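Local coordinates for protein Pts system, fructose-specific iiabc component (Borrelia burgdorferi, PDB 5DLE) that forms the IIB domain of a fructose-specific phosphotransferase system component, which probably carries phosphate on a cysteine and passes it to incoming fructose, at the interface of chains A and B and the interface of chains A and C. Residues are numbered along the deposited sequence; one frame, centred on the assembly and turned at random. Chains: chain A/B/C, Pts system, fructose-specific iiabc component.

Contact 1 and contact 2 are about 14 Å apart, measured between the centres of their C-alpha atoms. Both use helix 25-40 of chain A. Contact 2 takes A:His26 in its first turn. Contact 1 takes A:Tyr28 and the residues that follow, up to A:Glu35. Chain A meets chain B mainly along this helix, and chain C at its start and at helix 93-98. Contact 2 also involves the phosphocysteine loop of chain C, and contact 1 does not. The deposited assembly holds four copies. The coordinates alone do not show whether either interface forms in the whole membrane protein.

Contact 1: the interface of chains A and B. Residues chain A 28, 31-32, 35, 49; chain B 28-29, 32-33.
A:Tyr28 and B:Lys32 bury the most surface here, where helix 25-40 of one IIB domain packs on the same helix of another. The helix follows the phosphocysteine loop of the PTS IIB fold. B:Lys32 CB lies at the edge of the A:Tyr28 ring, in its plane, 3.8 Å from A:Tyr28 CD2. B:Ile29 CG2 sits above one ring face, offset toward the rim, while B:Ile29 CG1 touches A:Tyr28 CB at 3.5 Å. The phenol OH of A:Tyr28 accepts a hydrogen bond from B:Lys33 NZ at 3.1 Å.

The chain of B:Lys32 bends at chi3 (49°) and chi4 (65°). These bends carry it past the A:Ala31 methyl to A:Glu35. B:Lys32 NZ makes a salt bridge at 2.7 Å with A:Glu35 OE2, which accepts through its syn lone pair, on the side of OE1. Water 1 joins the same NZ to A:Glu35 OE1. The carboxylate is therefore linked to the lysine through both oxygens, which should limit its rotation.

A:Lys32 lays CG over the face of the B:Tyr28 ring, 3.9 Å from the centroid, toward the rim at CD1. A:Lys32 CD passes B:Lys32 CG as the two side chains slide by each other in opposite directions. The interface is two-fold symmetric overall. The two Tyr28 rings are nevertheless turned differently about chi2. Such an interface may belong to the crystal.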
loop_
_atom_site.group_PDB
_atom_site.type_symbol
_atom_site.label_atom_id
_atom_site.label_comp_id
_atom_site.label_asym_id
_atom_site.label_seq_id
_atom_site.Cartn_x
_atom_site.Cartn_y
_atom_site.Cartn_z
ATOM N N TYR A 28 3.956 -7.325 1.088
ATOM C CA TYR A 28 3.637 -7.770 2.446
ATOM C C TYR A 28 2.210 -8.268 2.549
ATOM O O TYR A 28 1.930 -9.183 3.346
ATOM C CB TYR A 28 3.873 -6.617 3.466
ATOM C CG TYR A 28 5.321 -6.584 3.922
ATOM C CD1 TYR A 28 6.297 -6.020 3.152
ATOM C CD2 TYR A 28 5.700 -7.207 5.102
ATOM C CE1 TYR A 28 7.626 -6.028 3.521
ATOM C CE2 TYR A 28 7.011 -7.243 5.476
ATOM C CZ TYR A 28 7.965 -6.657 4.692
ATOM O OH TYR A 28 9.291 -6.681 5.077
ATOM N N ALA A 31 2.295 -11.719 1.248
ATOM C CA ALA A 31 2.995 -12.634 2.166
ATOM C C ALA A 31 2.130 -13.001 3.340
ATOM O O ALA A 31 2.030 -14.190 3.703
ATOM C CB ALA A 31 4.298 -12.004 2.652
ATOM N N LYS A 32 1.480 -11.995 3.938
ATOM C CA LYS A 32 0.715 -12.249 5.144
ATOM C C LYS A 32 -0.539 -13.036 4.816
ATOM O O LYS A 32 -0.937 -13.923 5.585
ATOM C CB LYS A 32 0.412 -10.939 5.854
ATOM C CG LYS A 32 -0.209 -11.075 7.208
ATOM C CD LYS A 32 0.649 -11.905 8.215
ATOM C CE LYS A 32 -0.148 -11.977 9.476
ATOM N NZ LYS A 32 0.411 -12.966 10.433
ATOM N N GLU A 35 0.654 -16.604 4.351
ATOM C CA GLU A 35 0.954 -17.186 5.677
ATOM C C GLU A 35 -0.325 -17.550 6.422
ATOM O O GLU A 35 -0.419 -18.647 6.973
ATOM C CB GLU A 35 1.793 -16.207 6.498
ATOM C CG GLU A 35 3.216 -16.061 5.978
ATOM C CD GLU A 35 3.968 -14.847 6.524
ATOM O OE1 GLU A 35 3.401 -14.073 7.350
ATOM O OE2 GLU A 35 5.127 -14.658 6.092
ATOM N N THR A 49 10.490 -12.091 1.052
ATOM C CA THR A 49 9.855 -10.925 0.463
ATOM C C THR A 49 10.864 -10.085 -0.312
ATOM O O THR A 49 12.026 -9.985 0.067
ATOM C CB THR A 49 9.184 -10.025 1.533
ATOM O OG1 THR A 49 10.121 -9.656 2.558
ATOM C CG2 THR A 49 7.979 -10.720 2.182
ATOM N N TYR B 28 -0.813 -5.428 8.051
ATOM C CA TYR B 28 -0.062 -6.641 7.743
ATOM C C TYR B 28 1.430 -6.416 7.743
ATOM O O TYR B 28 2.196 -7.306 8.151
ATOM C CB TYR B 28 -0.528 -7.182 6.377
ATOM C CG TYR B 28 -1.879 -7.882 6.346
ATOM C CD1 TYR B 28 -2.487 -8.391 7.479
ATOM C CD2 TYR B 28 -2.488 -8.119 5.123
ATOM C CE1 TYR B 28 -3.684 -9.136 7.391
ATOM C CE2 TYR B 28 -3.677 -8.823 5.025
ATOM C CZ TYR B 28 -4.257 -9.342 6.146
ATOM O OH TYR B 28 -5.426 -10.070 6.004
ATOM N N ILE B 29 1.889 -5.227 7.291
ATOM C CA ILE B 29 3.319 -4.945 7.323
ATOM C C ILE B 29 3.793 -4.898 8.772
ATOM O O ILE B 29 4.770 -5.551 9.124
ATOM C CB ILE B 29 3.642 -3.619 6.598
ATOM C CG1 ILE B 29 3.260 -3.663 5.140
ATOM C CG2 ILE B 29 5.146 -3.339 6.715
ATOM C CD1 ILE B 29 3.138 -2.147 4.609
ATOM N N LYS B 32 3.928 -8.495 10.190
ATOM C CA LYS B 32 5.074 -9.295 9.758
ATOM C C LYS B 32 6.372 -8.766 10.356
ATOM O O LYS B 32 7.245 -9.547 10.749
ATOM C CB LYS B 32 5.182 -9.326 8.226
ATOM C CG LYS B 32 4.202 -10.330 7.652
ATOM C CD LYS B 32 4.512 -10.702 6.175
ATOM C CE LYS B 32 5.972 -11.080 5.924
ATOM N NZ LYS B 32 6.372 -12.339 6.654
ATOM N N LYS B 33 6.525 -7.448 10.444
ATOM C CA LYS B 33 7.761 -6.903 11.010
ATOM C C LYS B 33 7.896 -7.291 12.476
ATOM O O LYS B 33 8.979 -7.682 12.932
ATOM C CB LYS B 33 7.785 -5.370 10.867
ATOM C CG LYS B 33 7.895 -4.837 9.440
ATOM C CD LYS B 33 9.262 -4.966 8.887
ATOM C CE LYS B 33 9.328 -4.262 7.525
ATOM N NZ LYS B 33 10.634 -4.585 6.871
HETATM O O HOH W 1 5.691 -13.149 9.436
#

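Contact 2: the interface of chains A and C. Residues chain A 26, 94, 97-98; chain C 20, 22, 26.
A:His26 and C:His26 both have helical backbone angles in the first turn of helix 25-40, whereas C:Cys20 and C:Val22 are extended in the loop before it. The two imidazoles come from opposite directions and stack face to face. Their planes are 1° apart and their centroids 3.6 Å apart. Each NE2 lies over the centre of the other ring. In both residues CG stands anti to the carbonyl carbon (chi1 -79°), which sends each ring across the interface to lie face to face with its copy. A:Ile97 CD1 packs on the opposite face of the A:His26 ring, toward its rim. That imidazole is thus held between an isoleucine and its own copy.

Two waters bond at the ring edges. Water 3 lies in the plane of the A:His26 ring, 2.8 Å from A:His26 NE2. It also bonds to the backbone O of C:Val22 and the backbone N of C:His26, so it ties the ring to the start of the partner helix. Water 2 lies in the plane of the C:His26 ring and links its NE2 to the backbone N of A:His26. These bridges should restrain the turning of both rings.

C:Cys20 SG also sits at the A:His26 ring edge, in plane, 3.7 Å from A:His26 CE1. C:Cys20 SG touches A:Val94 CG2 at 3.9 Å. Within chain C it receives a weak hydrogen bond from C:Val22 N. C:Val22 reaches into chain A with both methyls. C:Val22 CG1 meets A:His26 NE2 at 3.7 Å. C:Val22 CG2 packs against A:Val94 CG2, A:Ile97 CG2 at 4.1 Å, and the amide ND2 of A:Asn98.

C:Cys20 is the cysteine expected to carry the phosphoryl group in IIB domains of this family. Chain A hides much of C:Val22 but little of the cysteine, in a pairing that may reflect crystal packing. In the fold, this loop joins strand 13-19 to helix 25-40, and helix 93-98 of chain A lies beside the start of its own helix 25-40.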
loop_
_atom_site.group_PDB
_atom_site.type_symbol
_atom_site.label_atom_id
_atom_site.label_comp_id
_atom_site.label_asym_id
_atom_site.label_seq_id
_atom_site.Cartn_x
_atom_site.Cartn_y
_atom_site.Cartn_z
ATOM N N HIS A 26 1.928 -4.525 -1.651
ATOM C CA HIS A 26 1.571 -5.819 -2.252
ATOM C C HIS A 26 2.495 -6.934 -1.793
ATOM O O HIS A 26 2.032 -8.069 -1.579
ATOM C CB HIS A 26 1.545 -5.780 -3.770
ATOM C CG HIS A 26 0.294 -5.163 -4.312
ATOM N ND1 HIS A 26 -0.232 -5.534 -5.528
ATOM C CD2 HIS A 26 -0.494 -4.168 -3.840
ATOM C CE1 HIS A 26 -1.306 -4.787 -5.787
ATOM N NE2 HIS A 26 -1.487 -3.954 -4.779
ATOM N N VAL A 94 -1.592 -9.663 -7.274
ATOM C CA VAL A 94 -3.033 -9.461 -7.234
ATOM C C VAL A 94 -3.759 -10.797 -7.076
ATOM O O VAL A 94 -4.691 -10.919 -6.275
ATOM C CB VAL A 94 -3.475 -8.708 -8.507
ATOM C CG1 VAL A 94 -4.952 -8.811 -8.695
ATOM C CG2 VAL A 94 -3.080 -7.257 -8.384
ATOM N N ILE A 97 -3.263 -12.275 -3.623
ATOM C CA ILE A 97 -3.999 -11.548 -2.591
ATOM C C ILE A 97 -5.484 -11.825 -2.662
ATOM O O ILE A 97 -6.142 -11.967 -1.620
ATOM C CB ILE A 97 -3.699 -10.045 -2.713
ATOM C CG1 ILE A 97 -2.249 -9.812 -2.291
ATOM C CG2 ILE A 97 -4.687 -9.221 -1.848
ATOM C CD1 ILE A 97 -1.718 -8.394 -2.687
ATOM N N ASN A 98 -6.045 -11.903 -3.873
ATOM C CA ASN A 98 -7.489 -12.009 -4.001
ATOM C C ASN A 98 -7.994 -13.435 -4.136
ATOM O O ASN A 98 -9.210 -13.651 -4.019
ATOM C CB ASN A 98 -7.966 -11.181 -5.200
ATOM C CG ASN A 98 -7.942 -9.710 -4.892
ATOM O OD1 ASN A 98 -7.880 -9.314 -3.724
ATOM N ND2 ASN A 98 -7.993 -8.879 -5.932
ATOM N N CYS C 20 -6.628 -1.516 -10.397
ATOM C CA CYS C 20 -6.044 -2.651 -9.682
ATOM C C CYS C 20 -7.054 -3.080 -8.635
ATOM O O CYS C 20 -7.472 -2.249 -7.817
ATOM C CB CYS C 20 -4.731 -2.222 -9.061
ATOM S SG CYS C 20 -4.106 -3.538 -7.943
ATOM N N VAL C 22 -6.901 -4.572 -5.836
ATOM C CA VAL C 22 -6.409 -4.688 -4.478
ATOM C C VAL C 22 -6.545 -3.296 -3.870
ATOM O O VAL C 22 -5.747 -2.387 -4.167
ATOM C CB VAL C 22 -4.961 -5.176 -4.422
ATOM C CG1 VAL C 22 -4.447 -5.181 -2.980
ATOM C CG2 VAL C 22 -4.844 -6.615 -4.945
ATOM N N HIS C 26 -2.612 0.840 -5.725
ATOM C CA HIS C 26 -2.046 0.830 -7.083
ATOM C C HIS C 26 -2.898 1.635 -8.060
ATOM O O HIS C 26 -2.336 2.312 -8.955
ATOM C CB HIS C 26 -1.831 -0.571 -7.631
ATOM C CG HIS C 26 -0.600 -1.222 -7.105
ATOM N ND1 HIS C 26 0.040 -2.227 -7.796
ATOM C CD2 HIS C 26 0.079 -1.071 -5.938
ATOM C CE1 HIS C 26 1.082 -2.652 -7.082
ATOM N NE2 HIS C 26 1.126 -1.978 -5.947
HETATM O O HOH W 2 2.432 -2.311 -3.529
HETATM O O HOH W 3 -3.092 -1.724 -4.390
#